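Local coordinates for protein ACDH-11, isoform b (PDB 4Y9J) that belongs to the acyl-CoA dehydrogenase family of flavoproteins and binds flavin-adenine dinucleotide together with UCC, at residues Arg316-Met327 with Thr399-Ala410. Sequence-based numbering, arbitrary orientation. Where two conformers were deposited one is given.
Sequences RIHNAVASLGYM and TPVLKLYAGKQA. With UCC (S-{(3S,5R,9R)-1-[(2R,3S,4R,5R)-5-(6-amino-9H-purin-9-yl)-4-hydroxy-3-(phosphonooxy)tetrahydrofuran-2-yl]-3,5,9-trihydroxy-8,8-dimethyl-3,5-dioxido-10,14-dioxo-2,4,6-trioxa-11,15-diaza-3lambda~5~,5lambda~5~-diphosphaheptadecan-17-yl} undecanethioate), chain F.
Arg316 lays its CB against Lys403 CG (3.7 Å) and then sends an extended chain away from helix 399-410 to the bound UCC. There NH2 alone serves two carbonyl oxygens, OP1 at 2.7 Å and OP2 at 3.0 Å, with OP1 lying at the edge of the guanidinium, in its plane. Ile317 packs CD1 beside OG1 of Thr399, which bonds to Leu395 O one turn earlier, the two side chains crossing at about a right angle. With CG anti to the backbone N (chi1 -172°), Asn319 rests its amide against the Lys403 methylenes in van der Waals contact, ND2 3.3 Å from CE; the lysine ammonium continues to the carbonyl oxygens of Thr442, Trp445 and Gly447. The backbones come closest at Ala320, whose CB packs on Leu402 CG at 3.5 Å. Ser323 CB rests against Ala406 and Ala410. A water accepts a weak bond from Asn319 ND2, donates to Lys403 O (2.8 Å) and also bonds Ser323 OG, linking the two helices; ND2 and OG further bond Thr442 O and OG1, respectively. Met327, bent at chi3 (59°), sets SD over Ala410 and its methyl beside Gln409. Such near-parallel packing, at 27°, joins two long helices of the C-terminal helical domain of acyl-CoA dehydrogenases, helix 304-338 contributing Arg316, His318, Asn319 and Ala322 to the UCC pocket.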
loop_
_atom_site.group_PDB
_atom_site.type_symbol
_atom_site.label_atom_id
_atom_site.label_comp_id
_atom_site.label_asym_id
_atom_site.label_seq_id
_atom_site.Cartn_x
_atom_site.Cartn_y
_atom_site.Cartn_z
ATOM N N ARG B 316 -33.711 4.767 -8.320
ATOM C CA ARG B 316 -34.296 3.691 -7.478
ATOM C C ARG B 316 -34.621 2.427 -8.324
ATOM O O ARG B 316 -34.322 1.322 -7.925
ATOM C CB ARG B 316 -35.513 4.248 -6.682
ATOM C CG ARG B 316 -34.977 5.199 -5.602
ATOM C CD ARG B 316 -36.004 5.934 -4.735
ATOM N NE ARG B 316 -35.340 6.837 -3.825
ATOM C CZ ARG B 316 -35.965 7.769 -3.146
ATOM N NH1 ARG B 316 -37.222 7.970 -3.343
ATOM N NH2 ARG B 316 -35.349 8.562 -2.320
ATOM N N ILE B 317 -35.091 2.575 -9.565
ATOM C CA ILE B 317 -35.246 1.396 -10.476
ATOM C C ILE B 317 -33.853 0.733 -10.847
ATOM O O ILE B 317 -33.688 -0.501 -10.878
ATOM C CB ILE B 317 -35.978 1.776 -11.743
ATOM C CG1 ILE B 317 -37.434 2.206 -11.382
ATOM C CG2 ILE B 317 -35.943 0.659 -12.782
ATOM C CD1 ILE B 317 -38.316 2.443 -12.555
ATOM N N HIS B 318 -32.899 1.568 -11.220
ATOM C CA HIS B 318 -31.527 1.101 -11.453
ATOM C C HIS B 318 -30.996 0.393 -10.207
ATOM O O HIS B 318 -30.266 -0.587 -10.309
ATOM C CB HIS B 318 -30.589 2.258 -11.772
ATOM C CG HIS B 318 -30.550 2.680 -13.205
ATOM N ND1 HIS B 318 -31.563 3.376 -13.836
ATOM C CD2 HIS B 318 -29.572 2.567 -14.120
ATOM C CE1 HIS B 318 -31.208 3.661 -15.070
ATOM N NE2 HIS B 318 -30.013 3.165 -15.264
ATOM N N ASN B 319 -31.297 0.920 -9.031
ATOM C CA ASN B 319 -30.773 0.294 -7.806
ATOM C C ASN B 319 -31.401 -1.099 -7.643
ATOM O O ASN B 319 -30.729 -2.022 -7.239
ATOM C CB ASN B 319 -31.060 1.162 -6.590
ATOM C CG ASN B 319 -30.379 0.666 -5.359
ATOM O OD1 ASN B 319 -29.189 0.892 -5.142
ATOM N ND2 ASN B 319 -31.133 -0.054 -4.536
ATOM N N ALA B 320 -32.669 -1.254 -7.983
ATOM C CA ALA B 320 -33.285 -2.556 -7.939
ATOM C C ALA B 320 -32.670 -3.542 -8.916
ATOM O O ALA B 320 -32.548 -4.736 -8.640
ATOM C CB ALA B 320 -34.791 -2.437 -8.161
ATOM N N VAL B 321 -32.349 -3.023 -10.103
ATOM C CA VAL B 321 -31.610 -3.769 -11.125
ATOM C C VAL B 321 -30.297 -4.341 -10.533
ATOM O O VAL B 321 -29.982 -5.501 -10.748
ATOM C CB VAL B 321 -31.290 -2.935 -12.347
ATOM C CG1 VAL B 321 -30.310 -3.675 -13.249
ATOM C CG2 VAL B 321 -32.528 -2.605 -13.136
ATOM N N ALA B 322 -29.589 -3.519 -9.780
ATOM C CA ALA B 322 -28.327 -3.888 -9.165
ATOM C C ALA B 322 -28.544 -4.955 -8.086
ATOM O O ALA B 322 -27.846 -5.949 -8.089
ATOM C CB ALA B 322 -27.691 -2.688 -8.542
ATOM N N SER B 323 -29.546 -4.772 -7.224
ATOM C CA SER B 323 -29.860 -5.761 -6.216
ATOM C C SER B 323 -30.108 -7.119 -6.864
ATOM O O SER B 323 -29.586 -8.148 -6.439
ATOM C CB SER B 323 -31.094 -5.320 -5.413
ATOM O OG SER B 323 -30.820 -4.208 -4.611
ATOM N N LEU B 324 -30.929 -7.133 -7.883
ATOM C CA LEU B 324 -31.328 -8.336 -8.558
ATOM C C LEU B 324 -30.171 -8.920 -9.354
ATOM O O LEU B 324 -30.064 -10.146 -9.465
ATOM C CB LEU B 324 -32.541 -8.077 -9.459
ATOM C CG LEU B 324 -33.828 -7.884 -8.628
ATOM C CD1 LEU B 324 -34.911 -7.215 -9.403
ATOM C CD2 LEU B 324 -34.305 -9.202 -8.063
ATOM N N GLY B 325 -29.342 -8.046 -9.903
ATOM C CA GLY B 325 -28.129 -8.464 -10.588
ATOM C C GLY B 325 -27.166 -9.280 -9.683
ATOM O O GLY B 325 -26.696 -10.374 -10.095
ATOM N N TYR B 326 -26.997 -8.821 -8.461
ATOM C CA TYR B 326 -26.149 -9.526 -7.475
ATOM C C TYR B 326 -26.769 -10.857 -7.034
ATOM O O TYR B 326 -26.057 -11.868 -6.904
ATOM C CB TYR B 326 -25.865 -8.652 -6.267
ATOM C CG TYR B 326 -25.026 -7.437 -6.610
ATOM C CD1 TYR B 326 -23.829 -7.572 -7.250
ATOM C CD2 TYR B 326 -25.437 -6.147 -6.289
ATOM C CE1 TYR B 326 -23.056 -6.471 -7.575
ATOM C CE2 TYR B 326 -24.654 -5.045 -6.589
ATOM C CZ TYR B 326 -23.468 -5.221 -7.245
ATOM O OH TYR B 326 -22.668 -4.179 -7.663
ATOM N N MET B 327 -28.084 -10.845 -6.826
ATOM C CA MET B 327 -28.820 -12.059 -6.474
ATOM C C MET B 327 -28.711 -13.110 -7.578
ATOM O O MET B 327 -28.314 -14.265 -7.354
ATOM C CB MET B 327 -30.260 -11.720 -6.153
ATOM C CG MET B 327 -30.422 -10.829 -4.935
ATOM S SD MET B 327 -31.992 -9.881 -4.771
ATOM C CE MET B 327 -33.079 -11.212 -4.775
ATOM N N THR B 399 -42.192 1.899 -7.606
ATOM C CA THR B 399 -40.833 2.297 -7.651
ATOM C C THR B 399 -40.195 2.172 -6.262
ATOM O O THR B 399 -39.168 1.459 -6.106
ATOM C CB THR B 399 -40.734 3.711 -8.254
ATOM O OG1 THR B 399 -41.018 3.597 -9.632
ATOM C CG2 THR B 399 -39.342 4.187 -8.158
ATOM N N PRO B 400 -40.833 2.763 -5.217
ATOM C CA PRO B 400 -40.188 2.581 -3.904
ATOM C C PRO B 400 -40.329 1.166 -3.326
ATOM O O PRO B 400 -39.406 0.704 -2.627
ATOM C CB PRO B 400 -40.923 3.588 -3.018
ATOM C CG PRO B 400 -42.279 3.805 -3.699
ATOM C CD PRO B 400 -41.903 3.773 -5.154
ATOM N N VAL B 401 -41.458 0.512 -3.615
ATOM C CA VAL B 401 -41.733 -0.845 -3.129
ATOM C C VAL B 401 -40.665 -1.785 -3.710
ATOM O O VAL B 401 -40.015 -2.532 -2.984
ATOM C CB VAL B 401 -43.150 -1.306 -3.489
ATOM C CG1 VAL B 401 -43.337 -2.768 -3.137
ATOM C CG2 VAL B 401 -44.190 -0.443 -2.803
ATOM N N LEU B 402 -40.462 -1.706 -5.019
ATOM C CA LEU B 402 -39.408 -2.493 -5.681
ATOM C C LEU B 402 -37.997 -2.285 -5.142
ATOM O O LEU B 402 -37.292 -3.240 -4.766
ATOM C CB LEU B 402 -39.427 -2.224 -7.159
ATOM C CG LEU B 402 -38.315 -2.797 -7.999
ATOM C CD1 LEU B 402 -38.344 -4.305 -8.020
ATOM C CD2 LEU B 402 -38.385 -2.273 -9.425
ATOM N N LYS B 403 -37.605 -1.020 -5.084
ATOM C CA LYS B 403 -36.311 -0.684 -4.565
ATOM C C LYS B 403 -36.131 -1.236 -3.154
ATOM O O LYS B 403 -35.104 -1.893 -2.850
ATOM C CB LYS B 403 -36.093 0.843 -4.611
ATOM C CG LYS B 403 -34.667 1.385 -4.419
ATOM C CD LYS B 403 -33.997 1.074 -3.099
ATOM C CE LYS B 403 -32.908 2.076 -2.769
ATOM N NZ LYS B 403 -32.136 1.767 -1.560
ATOM N N LEU B 404 -37.040 -0.926 -2.259
ATOM C CA LEU B 404 -36.814 -1.286 -0.871
ATOM C C LEU B 404 -36.889 -2.790 -0.688
ATOM O O LEU B 404 -36.164 -3.370 0.139
ATOM C CB LEU B 404 -37.758 -0.559 0.069
ATOM C CG LEU B 404 -39.238 -0.884 0.052
ATOM C CD1 LEU B 404 -39.562 -2.026 1.023
ATOM C CD2 LEU B 404 -40.084 0.347 0.388
ATOM N N TYR B 405 -37.726 -3.460 -1.442
ATOM C CA TYR B 405 -37.894 -4.896 -1.240
ATOM C C TYR B 405 -36.688 -5.698 -1.794
ATOM O O TYR B 405 -36.089 -6.532 -1.052
ATOM C CB TYR B 405 -39.236 -5.402 -1.803
ATOM C CG TYR B 405 -39.556 -6.832 -1.292
ATOM C CD1 TYR B 405 -39.926 -7.032 0.019
ATOM C CD2 TYR B 405 -39.436 -7.931 -2.109
ATOM C CE1 TYR B 405 -40.218 -8.294 0.496
ATOM C CE2 TYR B 405 -39.714 -9.189 -1.667
ATOM C CZ TYR B 405 -40.131 -9.368 -0.354
ATOM O OH TYR B 405 -40.382 -10.614 0.157
ATOM N N ALA B 406 -36.319 -5.467 -3.064
ATOM C CA ALA B 406 -35.155 -6.134 -3.629
ATOM C C ALA B 406 -33.896 -5.775 -2.827
ATOM O O ALA B 406 -32.991 -6.601 -2.633
ATOM C CB ALA B 406 -34.948 -5.766 -5.113
ATOM N N GLY B 407 -33.873 -4.532 -2.352
ATOM C CA GLY B 407 -32.822 -4.011 -1.532
ATOM C C GLY B 407 -32.568 -4.811 -0.294
ATOM O O GLY B 407 -31.435 -5.063 0.103
ATOM N N LYS B 408 -33.662 -5.197 0.336
ATOM C CA LYS B 408 -33.603 -5.874 1.596
ATOM C C LYS B 408 -33.439 -7.381 1.375
ATOM O O LYS B 408 -32.898 -8.066 2.226
ATOM C CB LYS B 408 -34.823 -5.519 2.416
ATOM C CG LYS B 408 -34.898 -6.081 3.805
ATOM C CD LYS B 408 -33.624 -5.905 4.616
ATOM C CE LYS B 408 -33.254 -4.431 4.779
ATOM N NZ LYS B 408 -32.028 -4.180 5.497
ATOM N N GLN B 409 -33.898 -7.913 0.256
ATOM C CA GLN B 409 -33.568 -9.288 -0.129
ATOM C C GLN B 409 -32.058 -9.551 -0.381
ATOM O O GLN B 409 -31.601 -10.643 -0.141
ATOM C CB GLN B 409 -34.292 -9.707 -1.385
ATOM C CG GLN B 409 -35.771 -9.912 -1.260
ATOM C CD GLN B 409 -36.330 -10.273 -2.604
ATOM O OE1 GLN B 409 -36.200 -9.496 -3.549
ATOM N NE2 GLN B 409 -36.933 -11.434 -2.706
ATOM N N ALA B 410 -31.333 -8.553 -0.850
ATOM C CA ALA B 410 -30.052 -8.756 -1.540
ATOM C C ALA B 410 -28.934 -9.272 -0.598
ATOM O O ALA B 410 -28.306 -10.256 -0.923
ATOM C CB ALA B 410 -29.577 -7.477 -2.212
HETATM O OA1 UCC F . -27.640 8.027 -2.676
HETATM C CA1 UCC F . -27.428 8.727 -3.741
HETATM C CA2 UCC F . -26.559 8.382 -4.956
HETATM C CA3 UCC F . -26.124 6.968 -5.182
HETATM C CA4 UCC F . -26.210 6.565 -6.692
HETATM C CA5 UCC F . -27.324 5.526 -6.879
HETATM C CA6 UCC F . -26.903 4.435 -7.801
HETATM C CA7 UCC F . -28.002 3.402 -7.992
HETATM C CA8 UCC F . -27.341 2.625 -9.058
HETATM C CA9 UCC F . -27.296 1.195 -9.004
HETATM C C10 UCC F . -25.952 0.643 -8.845
HETATM C C11 UCC F . -26.070 -0.059 -7.500
HETATM S S UCC F . -28.040 10.255 -4.035
HETATM C CP1 UCC F . -29.036 10.779 -2.587
HETATM C CP2 UCC F . -30.232 9.927 -2.293
HETATM N NP1 UCC F . -31.143 10.552 -1.312
HETATM C CP3 UCC F . -32.367 10.033 -1.197
HETATM O OP1 UCC F . -32.741 9.003 -1.758
HETATM C CP4 UCC F . -33.363 10.819 -0.368
HETATM C CP5 UCC F . -33.999 9.888 0.674
HETATM N NP2 UCC F . -35.054 10.707 1.258
HETATM C CP6 UCC F . -36.268 10.860 0.732
HETATM O OP2 UCC F . -36.664 10.238 -0.244
HETATM C CP8 UCC F . -37.182 11.781 1.515
HETATM O OP3 UCC F . -38.495 11.152 1.626
HETATM C CPB UCC F . -37.516 13.106 0.871
HETATM C CP7 UCC F . -37.857 13.147 -0.627
HETATM C CP9 UCC F . -36.051 13.677 0.627
HETATM C CPA UCC F . -37.909 14.219 1.868
HETATM O O7 UCC F . -38.142 15.455 1.147
HETATM P P2 UCC F . -39.050 16.620 1.814
HETATM O O21 UCC F . -39.094 17.834 0.898
HETATM O O22 UCC F . -38.658 16.671 3.297
HETATM O O6 UCC F . -40.487 15.856 1.825
HETATM P P1 UCC F . -41.833 16.248 1.069
HETATM O O11 UCC F . -42.364 17.615 1.474
HETATM O O12 UCC F . -42.687 15.034 1.282
HETATM O "O5'" UCC F . -41.278 16.279 -0.504
HETATM C "C5'" UCC F . -41.347 17.504 -1.274
HETATM C "C4'" UCC F . -42.065 17.290 -2.621
HETATM C "C3'" UCC F . -43.502 16.817 -2.417
HETATM O "O3'" UCC F . -44.209 17.340 -3.514
HETATM P P3 UCC F . -45.357 18.412 -3.345
HETATM O O33 UCC F . -45.711 18.723 -4.782
HETATM O O32 UCC F . -44.666 19.615 -2.748
HETATM O O31 UCC F . -46.422 17.691 -2.481
HETATM C "C2'" UCC F . -43.467 15.299 -2.529
HETATM O "O2'" UCC F . -44.631 14.702 -3.096
HETATM O "O4'" UCC F . -41.402 16.248 -3.367
HETATM C "C1'" UCC F . -42.328 15.185 -3.551
HETATM N N9 UCC F . -41.625 13.894 -3.579
HETATM C C4 UCC F . -41.773 13.035 -4.581
HETATM N N3 UCC F . -42.426 13.036 -5.768
HETATM C C8 UCC F . -40.826 13.385 -2.612
HETATM N N7 UCC F . -40.396 12.172 -3.005
HETATM C C5 UCC F . -40.931 11.897 -4.216
HETATM C C6 UCC F . -40.837 10.800 -5.216
HETATM N N6 UCC F . -40.070 9.716 -4.937
HETATM N N1 UCC F . -41.595 10.900 -6.355
HETATM C C2 UCC F . -42.356 11.986 -6.605
HETATM O O HOH W 1 -33.019 -2.177 -4.656
#